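Local coordinates for protein glucanase (Clostridium thermocellum, PDB 5GXX) that probably cleaves internal beta-1,4-glucosidic bonds of cellulose, as a calcium-bearing family 9 endoglucanase of the clostridial cellulosome, at residues A[37-42]-A[126-131]; A[66-71]-A[417-422]; A[287-292]-A[394-399]. The protein carries 1 engineered substitution. One frame throughout, in Å; residues are numbered along the deposited sequence.

Contact 1: A[37-42]-A[126-131]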
ATOM      1  N   ASP A  37      -0.211  35.277   2.629  1.00 16.61           N
ATOM      2  CA  ASP A  37       1.118  35.156   2.023  1.00 16.04           C
ATOM      3  C   ASP A  37       1.307  33.729   1.518  1.00 17.12           C
ATOM      4  O   ASP A  37       0.939  32.750   2.187  1.00 17.81           O
ATOM      5  CB  ASP A  37       2.229  35.480   3.033  1.00 16.76           C
ATOM      6  CG  ASP A  37       2.300  36.951   3.384  1.00 19.71           C
ATOM      7  OD1 ASP A  37       1.686  37.791   2.696  1.00 19.04           O
ATOM      8  OD2 ASP A  37       2.974  37.277   4.388  1.00 22.34           O
ATOM      9  N   ALA A  38       1.836  33.635   0.303  1.00 15.36           N
ATOM     10  CA  ALA A  38       2.049  32.343  -0.341  1.00 14.68           C
ATOM     11  C   ALA A  38       3.315  32.423  -1.183  1.00 14.42           C
ATOM     12  O   ALA A  38       3.750  33.506  -1.569  1.00 15.41           O
ATOM     13  CB  ALA A  38       0.839  31.960  -1.211  1.00 14.42           C
ATOM     14  N   THR A  39       3.889  31.255  -1.448  1.00 16.84           N
ATOM     15  CA  THR A  39       5.099  31.090  -2.245  1.00 16.44           C
ATOM     16  C   THR A  39       6.215  32.043  -1.823  1.00 16.34           C
ATOM     17  O   THR A  39       6.897  32.633  -2.653  1.00 16.65           O
ATOM     18  CB  THR A  39       4.811  31.005  -3.774  1.00 17.54           C
ATOM     19  OG1 THR A  39       4.299  32.247  -4.277  1.00 17.41           O
ATOM     20  CG2 THR A  39       3.743  29.941  -4.044  1.00 15.66           C
ATOM     21  N   MET A  40       6.399  32.148  -0.505  1.00 16.55           N
ATOM     22  CA  MET A  40       7.365  33.064   0.083  1.00 17.60           C
ATOM     23  C   MET A  40       8.821  32.656  -0.168  1.00 17.47           C
ATOM     24  O   MET A  40       9.720  33.450   0.075  1.00 18.20           O
ATOM     25  CB  MET A  40       7.108  33.257   1.586  1.00 18.16           C
ATOM     26  CG  MET A  40       5.841  34.063   1.876  1.00 19.10           C
ATOM     27  SD  MET A  40       5.794  35.728   1.193  1.00 19.11           S
ATOM     28  CE  MET A  40       7.021  36.541   2.217  1.00 22.47           C
ATOM     29  N   ASN A  41       9.038  31.431  -0.639  1.00 17.51           N
ATOM     30  CA  ASN A  41      10.377  30.984  -1.026  1.00 18.86           C
ATOM     31  C   ASN A  41      10.724  31.258  -2.492  1.00 18.82           C
ATOM     32  O   ASN A  41      11.809  30.916  -2.967  1.00 20.44           O
ATOM     33  CB  ASN A  41      10.562  29.501  -0.680  1.00 18.65           C
ATOM     34  CG  ASN A  41      10.561  29.241   0.820  1.00 22.52           C
ATOM     35  OD1 ASN A  41      10.914  30.111   1.618  1.00 26.28           O
ATOM     36  ND2 ASN A  41      10.188  28.028   1.205  1.00 23.91           N
ATOM     37  N   ASP A  42       9.816  31.901  -3.222  1.00 17.41           N
ATOM     38  CA  ASP A  42      10.079  32.191  -4.620  1.00 17.37           C
ATOM     39  C   ASP A  42      11.296  33.095  -4.808  1.00 17.61           C
ATOM     40  O   ASP A  42      11.596  33.955  -3.971  1.00 19.28           O
ATOM     41  CB  ASP A  42       8.857  32.842  -5.273  1.00 15.88           C
ATOM     42  CG  ASP A  42       7.763  31.845  -5.583  1.00 17.12           C
ATOM     43  OD1 ASP A  42       7.941  30.626  -5.367  1.00 18.15           O
ATOM     44  OD2 ASP A  42       6.700  32.311  -6.054  1.00 16.68           O
ATOM     45  N   GLU A 126      -1.322  28.865  -0.509  1.00 12.91           N
ATOM     46  CA  GLU A 126      -0.601  29.024   0.749  1.00 13.74           C
ATOM     47  C   GLU A 126       0.080  27.748   1.247  1.00 13.53           C
ATOM     48  O   GLU A 126       0.939  27.816   2.138  1.00 15.16           O
ATOM     49  CB  GLU A 126      -1.543  29.542   1.831  1.00 14.07           C
ATOM     50  CG  GLU A 126      -2.106  30.951   1.627  1.00 14.84           C
ATOM     51  CD  GLU A 126      -3.268  31.025   0.645  1.00 13.81           C
ATOM     52  OE1 GLU A 126      -3.788  29.977   0.183  1.00 12.86           O
ATOM     53  OE2 GLU A 126      -3.645  32.183   0.314  1.00 14.48           O
ATOM     54  N   VAL A 127      -0.306  26.601   0.700  1.00 14.15           N
ATOM     55  CA  VAL A 127       0.273  25.331   1.152  1.00 14.34           C
ATOM     56  C   VAL A 127       1.111  24.629   0.081  1.00 15.24           C
ATOM     57  O   VAL A 127       1.632  23.543   0.334  1.00 15.53           O
ATOM     58  CB  VAL A 127      -0.806  24.373   1.734  1.00 14.65           C
ATOM     59  CG1 VAL A 127      -1.441  25.007   2.985  1.00 15.44           C
ATOM     60  CG2 VAL A 127      -1.851  24.034   0.688  1.00 15.25           C
ATOM     61  N   ILE A 128       1.299  25.241  -1.087  1.00 15.63           N
ATOM     62  CA  ILE A 128       1.994  24.558  -2.199  1.00 16.58           C
ATOM     63  C   ILE A 128       3.453  24.181  -1.900  1.00 17.18           C
ATOM     64  O   ILE A 128       3.969  23.207  -2.458  1.00 16.67           O
ATOM     65  CB  ILE A 128       1.882  25.332  -3.548  1.00 17.45           C
ATOM     66  CG1 ILE A 128       2.226  24.413  -4.731  1.00 15.86           C
ATOM     67  CG2 ILE A 128       2.770  26.562  -3.539  1.00 17.49           C
ATOM     68  CD1 ILE A 128       1.865  25.002  -6.089  1.00 17.32           C
ATOM     69  N   GLU A 129       4.122  24.931  -1.027  1.00 17.22           N
ATOM     70  CA  GLU A 129       5.512  24.626  -0.691  1.00 17.55           C
ATOM     71  C   GLU A 129       5.672  23.338   0.115  1.00 18.53           C
ATOM     72  O   GLU A 129       6.772  22.790   0.165  1.00 20.06           O
ATOM     73  CB  GLU A 129       6.175  25.811   0.015  1.00 17.30           C
ATOM     74  CG  GLU A 129       6.274  27.033  -0.889  1.00 18.41           C
ATOM     75  CD  GLU A 129       6.844  28.257  -0.194  1.00 18.26           C
ATOM     76  OE1 GLU A 129       6.718  28.375   1.045  1.00 22.97           O
ATOM     77  OE2 GLU A 129       7.387  29.126  -0.901  1.00 19.70           O
ATOM     78  N   LYS A 130       4.592  22.847   0.720  1.00 17.75           N
ATOM     79  CA  LYS A 130       4.601  21.537   1.358  1.00 18.13           C
ATOM     80  C   LYS A 130       4.562  20.413   0.329  1.00 18.40           C
ATOM     81  O   LYS A 130       5.029  19.308   0.611  1.00 19.19           O
ATOM     82  CB  LYS A 130       3.438  21.385   2.346  1.00 17.01           C
ATOM     83  CG  LYS A 130       3.474  22.328   3.556  1.00 19.18           C
ATOM     84  CD  LYS A 130       4.686  22.130   4.472  1.00 24.57           C
ATOM     85  CE  LYS A 130       4.697  20.795   5.184  1.00 27.19           C
ATOM     86  NZ  LYS A 130       5.559  20.862   6.414  1.00 25.16           N
ATOM     87  N   GLU A 131       4.025  20.699  -0.858  1.00 17.39           N
ATOM     88  CA  GLU A 131       3.917  19.729  -1.947  1.00 17.38           C
ATOM     89  C   GLU A 131       5.154  19.675  -2.854  1.00 17.96           C
ATOM     90  O   GLU A 131       5.591  18.587  -3.250  1.00 19.60           O
ATOM     91  CB  GLU A 131       2.660  20.017  -2.784  1.00 17.13           C
ATOM     92  CG  GLU A 131       2.535  19.181  -4.066  1.00 17.44           C
ATOM     93  CD  GLU A 131       2.330  17.698  -3.803  1.00 18.73           C
ATOM     94  OE1 GLU A 131       1.962  17.319  -2.672  1.00 20.05           O
ATOM     95  OE2 GLU A 131       2.511  16.895  -4.739  1.00 21.39           O
TER
HETATM   96  O   HOH W   1       2.589  30.608   2.830  1.00 33.02           O
HETATM   97  O   HOH W   2       5.001  30.704   1.578  1.00 19.00           O
HETATM   98  O   HOH W   3       8.450  28.849  -3.452  1.00 19.43           O
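Glu129 reaches across to the tight loop of Asn41, and its side chain contributes the largest share of the buried surface. CB points at the loop, CG continues the line with the chain extended (chi2 176°), and the Asn41 amide lies over a face of the carboxylate, its ND2 3.6 Å from CD but not hydrogen-bonded to OE1; the two planes are 14° apart. At the tip the two oxygens divide the work. OE2 accepts the backbone N-H of Asn41 through its syn lone pair (N to OE2 2.8 Å, 157° at the hydrogen), while OE1 accepts from a water that in turn accepts the N-H of Met40.

The group so gripped is a type I beta turn, Thr39 to Asp42, in the loop between helix 7-20 and strand 56-57 of the family 9 catalytic domain. A second water donates to both Glu129 OE2 and Asp42 OD1, which are 4.7 Å apart; together with the salt bridge from Arg134 to Asp42, it would ease the repulsion between the two acids.

Deeper in, the methyls Thr39 CG2 and Ile128 CG2 meet at 3.6 Å. Ala38 CB rests on the backbone of Glu126 (3.8 Å to CA), whose own carboxylate turns back to Arg35 and Gly36.

Contact 2: A[66-71]-A[417-422]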
ATOM      1  N   ALA A  66       0.406  45.828 -18.645  1.00 13.76           N
ATOM      2  CA  ALA A  66       0.384  46.842 -19.699  1.00 13.92           C
ATOM      3  C   ALA A  66      -1.045  47.264 -20.046  1.00 13.47           C
ATOM      4  O   ALA A  66      -1.343  48.444 -20.204  1.00 13.74           O
ATOM      5  CB  ALA A  66       1.116  46.358 -20.946  1.00 12.98           C
ATOM      6  N   MET A  67      -1.943  46.289 -20.145  1.00 13.04           N
ATOM      7  CA  MET A  67      -3.335  46.597 -20.474  1.00 13.16           C
ATOM      8  C   MET A  67      -4.048  47.308 -19.329  1.00 13.10           C
ATOM      9  O   MET A  67      -4.856  48.194 -19.612  1.00 14.01           O
ATOM     10  CB  MET A  67      -4.073  45.306 -20.793  1.00 12.21           C
ATOM     11  CG  MET A  67      -3.611  44.598 -22.040  1.00 11.51           C
ATOM     12  SD  MET A  67      -3.681  45.621 -23.503  1.00 13.35           S
ATOM     13  CE  MET A  67      -5.445  45.721 -23.842  1.00 12.72           C
ATOM     14  N   LEU A  68      -3.745  46.980 -18.074  1.00 12.30           N
ATOM     15  CA  LEU A  68      -4.258  47.764 -16.945  1.00 11.93           C
ATOM     16  C   LEU A  68      -3.744  49.203 -16.999  1.00 13.56           C
ATOM     17  O   LEU A  68      -4.503  50.141 -16.723  1.00 13.76           O
ATOM     18  CB  LEU A  68      -3.921  47.127 -15.597  1.00 13.50           C
ATOM     19  CG  LEU A  68      -4.565  45.767 -15.306  1.00 13.03           C
ATOM     20  CD1 LEU A  68      -4.413  45.416 -13.821  1.00 15.31           C
ATOM     21  CD2 LEU A  68      -6.045  45.672 -15.703  1.00 16.17           C
ATOM     22  N   GLY A  69      -2.471  49.356 -17.377  1.00 14.58           N
ATOM     23  CA  GLY A  69      -1.880  50.678 -17.571  1.00 14.79           C
ATOM     24  C   GLY A  69      -2.598  51.419 -18.680  1.00 14.38           C
ATOM     25  O   GLY A  69      -2.929  52.605 -18.523  1.00 14.97           O
ATOM     26  N   TRP A  70      -2.881  50.718 -19.779  1.00 13.47           N
ATOM     27  CA  TRP A  70      -3.532  51.345 -20.926  1.00 13.79           C
ATOM     28  C   TRP A  70      -4.927  51.804 -20.507  1.00 13.76           C
ATOM     29  O   TRP A  70      -5.345  52.896 -20.902  1.00 14.60           O
ATOM     30  CB  TRP A  70      -3.546  50.407 -22.141  1.00 13.32           C
ATOM     31  CG  TRP A  70      -3.911  51.050 -23.456  1.00 14.08           C
ATOM     32  CD1 TRP A  70      -4.091  52.378 -23.692  1.00 12.50           C
ATOM     33  CD2 TRP A  70      -4.111  50.389 -24.719  1.00 15.20           C
ATOM     34  NE1 TRP A  70      -4.415  52.588 -25.014  1.00 14.52           N
ATOM     35  CE2 TRP A  70      -4.431  51.382 -25.666  1.00 17.67           C
ATOM     36  CE3 TRP A  70      -4.094  49.044 -25.130  1.00 15.82           C
ATOM     37  CZ2 TRP A  70      -4.702  51.077 -27.006  1.00 16.35           C
ATOM     38  CZ3 TRP A  70      -4.350  48.745 -26.453  1.00 14.25           C
ATOM     39  CH2 TRP A  70      -4.677  49.752 -27.374  1.00 16.65           C
ATOM     40  N   ALA A  71      -5.627  50.996 -19.705  1.00 14.60           N
ATOM     41  CA  ALA A  71      -6.947  51.391 -19.207  1.00 14.38           C
ATOM     42  C   ALA A  71      -6.888  52.728 -18.458  1.00 15.40           C
ATOM     43  O   ALA A  71      -7.721  53.620 -18.679  1.00 15.41           O
ATOM     44  CB  ALA A  71      -7.527  50.297 -18.337  1.00 13.22           C
ATOM     45  N   GLY A 417      -7.854  43.322 -20.799  1.00 11.59           N
ATOM     46  CA  GLY A 417      -8.548  44.208 -21.741  1.00 10.82           C
ATOM     47  C   GLY A 417      -9.969  44.483 -21.266  1.00 11.32           C
ATOM     48  O   GLY A 417     -10.509  45.580 -21.459  1.00 10.81           O
ATOM     49  N   PHE A 418     -10.594  43.475 -20.663  1.00 11.29           N
ATOM     50  CA  PHE A 418     -11.940  43.592 -20.074  1.00 10.52           C
ATOM     51  C   PHE A 418     -12.081  44.748 -19.085  1.00 11.27           C
ATOM     52  O   PHE A 418     -13.022  45.540 -19.158  1.00 12.06           O
ATOM     53  CB  PHE A 418     -12.290  42.230 -19.471  1.00 10.10           C
ATOM     54  CG  PHE A 418     -13.660  42.113 -18.857  1.00 12.12           C
ATOM     55  CD1 PHE A 418     -14.798  42.413 -19.598  1.00 11.68           C
ATOM     56  CD2 PHE A 418     -13.791  41.580 -17.578  1.00 11.55           C
ATOM     57  CE1 PHE A 418     -16.049  42.219 -19.050  1.00 12.54           C
ATOM     58  CE2 PHE A 418     -15.046  41.384 -17.032  1.00 13.19           C
ATOM     59  CZ  PHE A 418     -16.158  41.722 -17.766  1.00 10.98           C
ATOM     60  N   VAL A 419     -11.160  44.847 -18.135  1.00 10.92           N
ATOM     61  CA  VAL A 419     -11.034  46.056 -17.329  1.00 10.83           C
ATOM     62  C   VAL A 419     -11.027  47.355 -18.132  1.00 11.33           C
ATOM     63  O   VAL A 419     -11.761  48.280 -17.785  1.00 11.95           O
ATOM     64  CB  VAL A 419      -9.813  45.966 -16.381  1.00  9.44           C
ATOM     65  CG1 VAL A 419      -9.530  47.334 -15.744  1.00 11.28           C
ATOM     66  CG2 VAL A 419     -10.076  44.914 -15.312  1.00 13.23           C
ATOM     67  N   GLY A 420     -10.240  47.455 -19.201  1.00 10.80           N
ATOM     68  CA  GLY A 420     -10.192  48.686 -19.993  1.00 11.70           C
ATOM     69  C   GLY A 420     -11.541  49.004 -20.614  1.00 11.07           C
ATOM     70  O   GLY A 420     -12.026  50.140 -20.578  1.00 12.91           O
ATOM     71  N   ALA A 421     -12.194  47.999 -21.184  1.00 11.69           N
ATOM     72  CA  ALA A 421     -13.544  48.193 -21.719  1.00 10.96           C
ATOM     73  C   ALA A 421     -14.610  48.572 -20.686  1.00 11.85           C
ATOM     74  O   ALA A 421     -15.470  49.424 -20.959  1.00 12.15           O
ATOM     75  CB  ALA A 421     -13.929  46.963 -22.521  1.00 11.90           C
ATOM     76  N   LEU A 422     -14.548  47.986 -19.490  1.00 11.38           N
ATOM     77  CA  LEU A 422     -15.451  48.389 -18.410  1.00 13.40           C
ATOM     78  C   LEU A 422     -15.164  49.822 -17.949  1.00 14.61           C
ATOM     79  O   LEU A 422     -16.092  50.570 -17.627  1.00 15.92           O
ATOM     80  CB  LEU A 422     -15.402  47.425 -17.223  1.00 13.23           C
ATOM     81  CG  LEU A 422     -15.888  46.001 -17.487  1.00 12.32           C
ATOM     82  CD1 LEU A 422     -15.504  45.059 -16.333  1.00 12.59           C
ATOM     83  CD2 LEU A 422     -17.404  45.993 -17.729  1.00 14.34           C
TER
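Ala71 sets its methyl directly on the backbone of Gly420, with CB 3.5 Å from Gly420 CA, and this is the closest touch between two helices that run almost side by side. Over segments 66-71 and 417-422 the axes come within 8.2 Å and differ in N-to-C direction by only 9°. So short a separation depends on small residues, and here glycines supply them: both Gly417 and Gly420 offer bare backbone to the partner helix, one turn apart.

Gly417 receives the end of Met67. The thioether chain is bent at both chi2 and chi3 (-56° and -73°), a fold that brings the CE methyl to 4.0 Å from Gly417 CA while SD stays in the plane of the Trp70 ring, at its edge. Val419 fills the flank of the interface. The CD2 branch of Leu68 is set against the whole isopropyl group, 3.8 Å from Val419 CB and only slightly farther from its two methyls, and Ala71 CB touches Val419 CG1 more loosely at 4.4 Å. No hydrogen bond crosses; the helices are joined by apolar contact alone.

The parallel pairing is consistent with two inner helices of the (alpha/alpha)6 barrel of family 9, the last inner helix meeting the first to close the ring. Around the pair, helix 301-318 lies against Met67 and Trp70, helix 322-340 against Phe418 and Leu422, and helix 7-20 packs on Val419 and Leu422.

Contact 3: A[287-292]-A[394-399]; sequences AYTPGG and RDDSYE
A type I beta turn, Thr289 to Gly292, is clasped here by the carboxylate of Asp396, which takes one bond on each oxygen from the turn. OD1 accepts the hydroxyl of Thr289 (OG1 to OD1 2.7 Å) and OD2 the backbone N-H of Gly291 (N to OD2 2.8 Å). Both donors approach on the syn side, yet each stands somewhat out of the carboxylate plane, by 28° and 25°. Thr289 can serve because its OG1 is rotated between its own backbone N and carbonyl carbon (chi1 74°); the same oxygen also accepts from Leu293 N. Buried though it is, the carboxylate has three donors: Thr289 OG1 and Tyr338 OH, from helix 322-340, at OD1, and Gly291 N at OD2.

The clasp ties two loops at the rim of the catalytic domain, one leading into helix 301-318 and the other into helix 412-429. Pro290 lies alongside, its CD 3.3 Å from Asp396 OD2. Next to the turn, the carbonyl oxygen of Arg394 faces Thr289, meeting CG2 at 3.3 Å and receiving a CA-H...O contact from Thr289 CA (3.5 Å).

Beyond it the Arg394 side chain bends at chi3 and brings NH1 to 3.6 Å from Ala287 CB. Within 394-399, Asp395 OD1 closes an Asx turn with Ser397 N and also accepts from Ser397 OG.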
ATOM      1  N   ALA A 287     -15.396  34.338 -36.864  1.00 10.49           N
ATOM      2  CA  ALA A 287     -16.610  33.569 -36.603  1.00 10.97           C
ATOM      3  C   ALA A 287     -17.430  34.285 -35.541  1.00 11.23           C
ATOM      4  O   ALA A 287     -16.898  34.883 -34.608  1.00 10.47           O
ATOM      5  CB  ALA A 287     -16.285  32.157 -36.107  1.00 11.80           C
ATOM      6  N   TYR A 288     -18.746  34.201 -35.700  1.00 10.37           N
ATOM      7  CA  TYR A 288     -19.658  34.722 -34.694  1.00  9.92           C
ATOM      8  C   TYR A 288     -20.562  33.606 -34.199  1.00 10.59           C
ATOM      9  O   TYR A 288     -21.075  32.798 -34.980  1.00 10.08           O
ATOM     10  CB  TYR A 288     -20.556  35.814 -35.280  1.00 10.61           C
ATOM     11  CG  TYR A 288     -20.060  37.210 -35.033  1.00  8.59           C
ATOM     12  CD1 TYR A 288     -19.130  37.819 -35.877  1.00  9.27           C
ATOM     13  CD2 TYR A 288     -20.495  37.900 -33.908  1.00  8.75           C
ATOM     14  CE1 TYR A 288     -18.686  39.113 -35.629  1.00  8.20           C
ATOM     15  CE2 TYR A 288     -20.032  39.175 -33.637  1.00  7.79           C
ATOM     16  CZ  TYR A 288     -19.145  39.789 -34.503  1.00  8.37           C
ATOM     17  OH  TYR A 288     -18.710  41.060 -34.186  1.00 10.94           O
ATOM     18  N   THR A 289     -20.785  33.558 -32.894  1.00  9.10           N
ATOM     19  CA  THR A 289     -21.887  32.698 -32.421  1.00  9.30           C
ATOM     20  C   THR A 289     -23.241  33.283 -32.846  1.00 10.52           C
ATOM     21  O   THR A 289     -23.361  34.493 -33.077  1.00 11.13           O
ATOM     22  CB  THR A 289     -21.907  32.507 -30.887  1.00 10.10           C
ATOM     23  OG1 THR A 289     -22.371  33.718 -30.270  1.00 10.22           O
ATOM     24  CG2 THR A 289     -20.526  32.181 -30.356  1.00  9.48           C
ATOM     25  N   PRO A 290     -24.264  32.417 -32.956  1.00  8.44           N
ATOM     26  CA  PRO A 290     -25.585  32.942 -33.307  1.00  9.54           C
ATOM     27  C   PRO A 290     -26.074  33.953 -32.281  1.00 10.05           C
ATOM     28  O   PRO A 290     -26.807  34.880 -32.644  1.00 10.95           O
ATOM     29  CB  PRO A 290     -26.460  31.691 -33.322  1.00 10.39           C
ATOM     30  CG  PRO A 290     -25.526  30.579 -33.726  1.00 10.72           C
ATOM     31  CD  PRO A 290     -24.248  30.938 -32.969  1.00  9.87           C
ATOM     32  N   GLY A 291     -25.620  33.793 -31.044  1.00 10.19           N
ATOM     33  CA  GLY A 291     -25.952  34.709 -29.954  1.00 11.15           C
ATOM     34  C   GLY A 291     -25.218  36.041 -29.954  1.00 12.63           C
ATOM     35  O   GLY A 291     -25.496  36.876 -29.089  1.00 14.05           O
ATOM     36  N   GLY A 292     -24.304  36.250 -30.900  1.00 11.96           N
ATOM     37  CA  GLY A 292     -23.660  37.556 -31.099  1.00 11.67           C
ATOM     38  C   GLY A 292     -22.248  37.732 -30.563  1.00 11.10           C
ATOM     39  O   GLY A 292     -21.718  38.853 -30.568  1.00 10.95           O
ATOM     40  N   ARG A 394     -18.727  27.689 -29.773  1.00 10.63           N
ATOM     41  CA  ARG A 394     -19.068  28.397 -30.997  1.00 10.91           C
ATOM     42  C   ARG A 394     -20.567  28.493 -31.250  1.00 10.64           C
ATOM     43  O   ARG A 394     -20.997  29.331 -32.040  1.00 11.14           O
ATOM     44  CB  ARG A 394     -18.382  27.696 -32.183  1.00 12.85           C
ATOM     45  CG  ARG A 394     -16.897  28.018 -32.283  1.00 15.74           C
ATOM     46  CD  ARG A 394     -16.180  27.163 -33.340  1.00 17.47           C
ATOM     47  NE  ARG A 394     -16.630  27.393 -34.716  1.00 25.26           N
ATOM     48  CZ  ARG A 394     -16.030  28.177 -35.612  1.00 27.52           C
ATOM     49  NH1 ARG A 394     -14.935  28.868 -35.298  1.00 20.59           N
ATOM     50  NH2 ARG A 394     -16.555  28.282 -36.832  1.00 29.66           N
ATOM     51  N   ASP A 395     -21.309  27.573 -30.641  1.00 11.93           N
ATOM     52  CA  ASP A 395     -22.767  27.537 -30.733  1.00 12.59           C
ATOM     53  C   ASP A 395     -23.444  28.134 -29.491  1.00 12.21           C
ATOM     54  O   ASP A 395     -24.635  27.886 -29.245  1.00 13.30           O
ATOM     55  CB  ASP A 395     -23.227  26.086 -30.912  1.00 13.37           C
ATOM     56  CG  ASP A 395     -22.794  25.180 -29.776  1.00 14.50           C
ATOM     57  OD1 ASP A 395     -22.081  25.628 -28.853  1.00 13.63           O
ATOM     58  OD2 ASP A 395     -23.141  23.971 -29.810  1.00 19.01           O
ATOM     59  N   ASP A 396     -22.691  28.915 -28.716  1.00 11.27           N
ATOM     60  CA  ASP A 396     -23.162  29.529 -27.456  1.00 12.09           C
ATOM     61  C   ASP A 396     -23.341  28.526 -26.312  1.00 12.85           C
ATOM     62  O   ASP A 396     -23.845  28.908 -25.257  1.00 13.39           O
ATOM     63  CB  ASP A 396     -24.466  30.342 -27.637  1.00 11.60           C
ATOM     64  CG  ASP A 396     -24.310  31.516 -28.601  1.00 12.27           C
ATOM     65  OD1 ASP A 396     -23.648  32.514 -28.262  1.00 13.57           O
ATOM     66  OD2 ASP A 396     -24.828  31.468 -29.732  1.00  9.45           O
ATOM     67  N   SER A 397     -22.919  27.276 -26.487  1.00 11.78           N
ATOM     68  CA  SER A 397     -23.142  26.290 -25.435  1.00 13.14           C
ATOM     69  C   SER A 397     -22.137  26.443 -24.302  1.00 13.05           C
ATOM     70  O   SER A 397     -20.979  26.817 -24.479  1.00 12.07           O
ATOM     71  CB  SER A 397     -23.148  24.859 -25.988  1.00 14.89           C
ATOM     72  OG  SER A 397     -21.845  24.480 -26.374  1.00 15.53           O
ATOM     73  N   TYR A 398     -22.585  26.085 -23.107  1.00 13.05           N
ATOM     74  CA  TYR A 398     -21.786  26.243 -21.904  1.00 13.19           C
ATOM     75  C   TYR A 398     -22.434  25.492 -20.749  1.00 13.90           C
ATOM     76  O   TYR A 398     -23.666  25.474 -20.620  1.00 16.38           O
ATOM     77  CB  TYR A 398     -21.630  27.746 -21.588  1.00 13.65           C
ATOM     78  CG  TYR A 398     -21.008  28.045 -20.244  1.00 11.47           C
ATOM     79  CD1 TYR A 398     -19.632  28.115 -20.098  1.00 11.73           C
ATOM     80  CD2 TYR A 398     -21.803  28.175 -19.107  1.00 13.81           C
ATOM     81  CE1 TYR A 398     -19.049  28.372 -18.847  1.00 14.04           C
ATOM     82  CE2 TYR A 398     -21.245  28.399 -17.865  1.00 12.94           C
ATOM     83  CZ  TYR A 398     -19.870  28.500 -17.739  1.00 10.98           C
ATOM     84  OH  TYR A 398     -19.320  28.746 -16.499  1.00 13.57           O
ATOM     85  N   GLU A 399     -21.573  24.893 -19.926  1.00 14.33           N
ATOM     86  CA  GLU A 399     -21.983  24.387 -18.612  1.00 15.68           C
ATOM     87  C   GLU A 399     -20.896  24.751 -17.616  1.00 14.66           C
ATOM     88  O   GLU A 399     -19.696  24.647 -17.907  1.00 14.84           O
ATOM     89  CB  GLU A 399     -22.177  22.866 -18.628  1.00 16.92           C
ATOM     90  CG  GLU A 399     -23.307  22.339 -19.506  1.00 23.84           C
ATOM     91  CD  GLU A 399     -24.709  22.689 -19.024  1.00 33.93           C
ATOM     92  OE1 GLU A 399     -24.893  23.056 -17.841  1.00 37.70           O
ATOM     93  OE2 GLU A 399     -25.647  22.575 -19.843  1.00 36.95           O
TER

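The three contacts illustrate how one catalytic domain is knit together at different depths. Contact 2 is wholly buried among the barrel helices, with the side chain of Met67 about 13 Å from a bound calcium ion, whereas in contacts 1 and 3 a carboxylate grips the N-H of a beta turn, from helix 128-131 in the former and from a loop in the latter. Contact 3 is nested in the long chain segment closed by contact 2, and their nearest atoms are about 13 Å apart. Contact 1 alternates with contact 2 along the sequence, about 18 Å away at the nearest atoms. Contacts 1 and 3 are the most distant pair, about 39 Å between centres, and no two of the three touch.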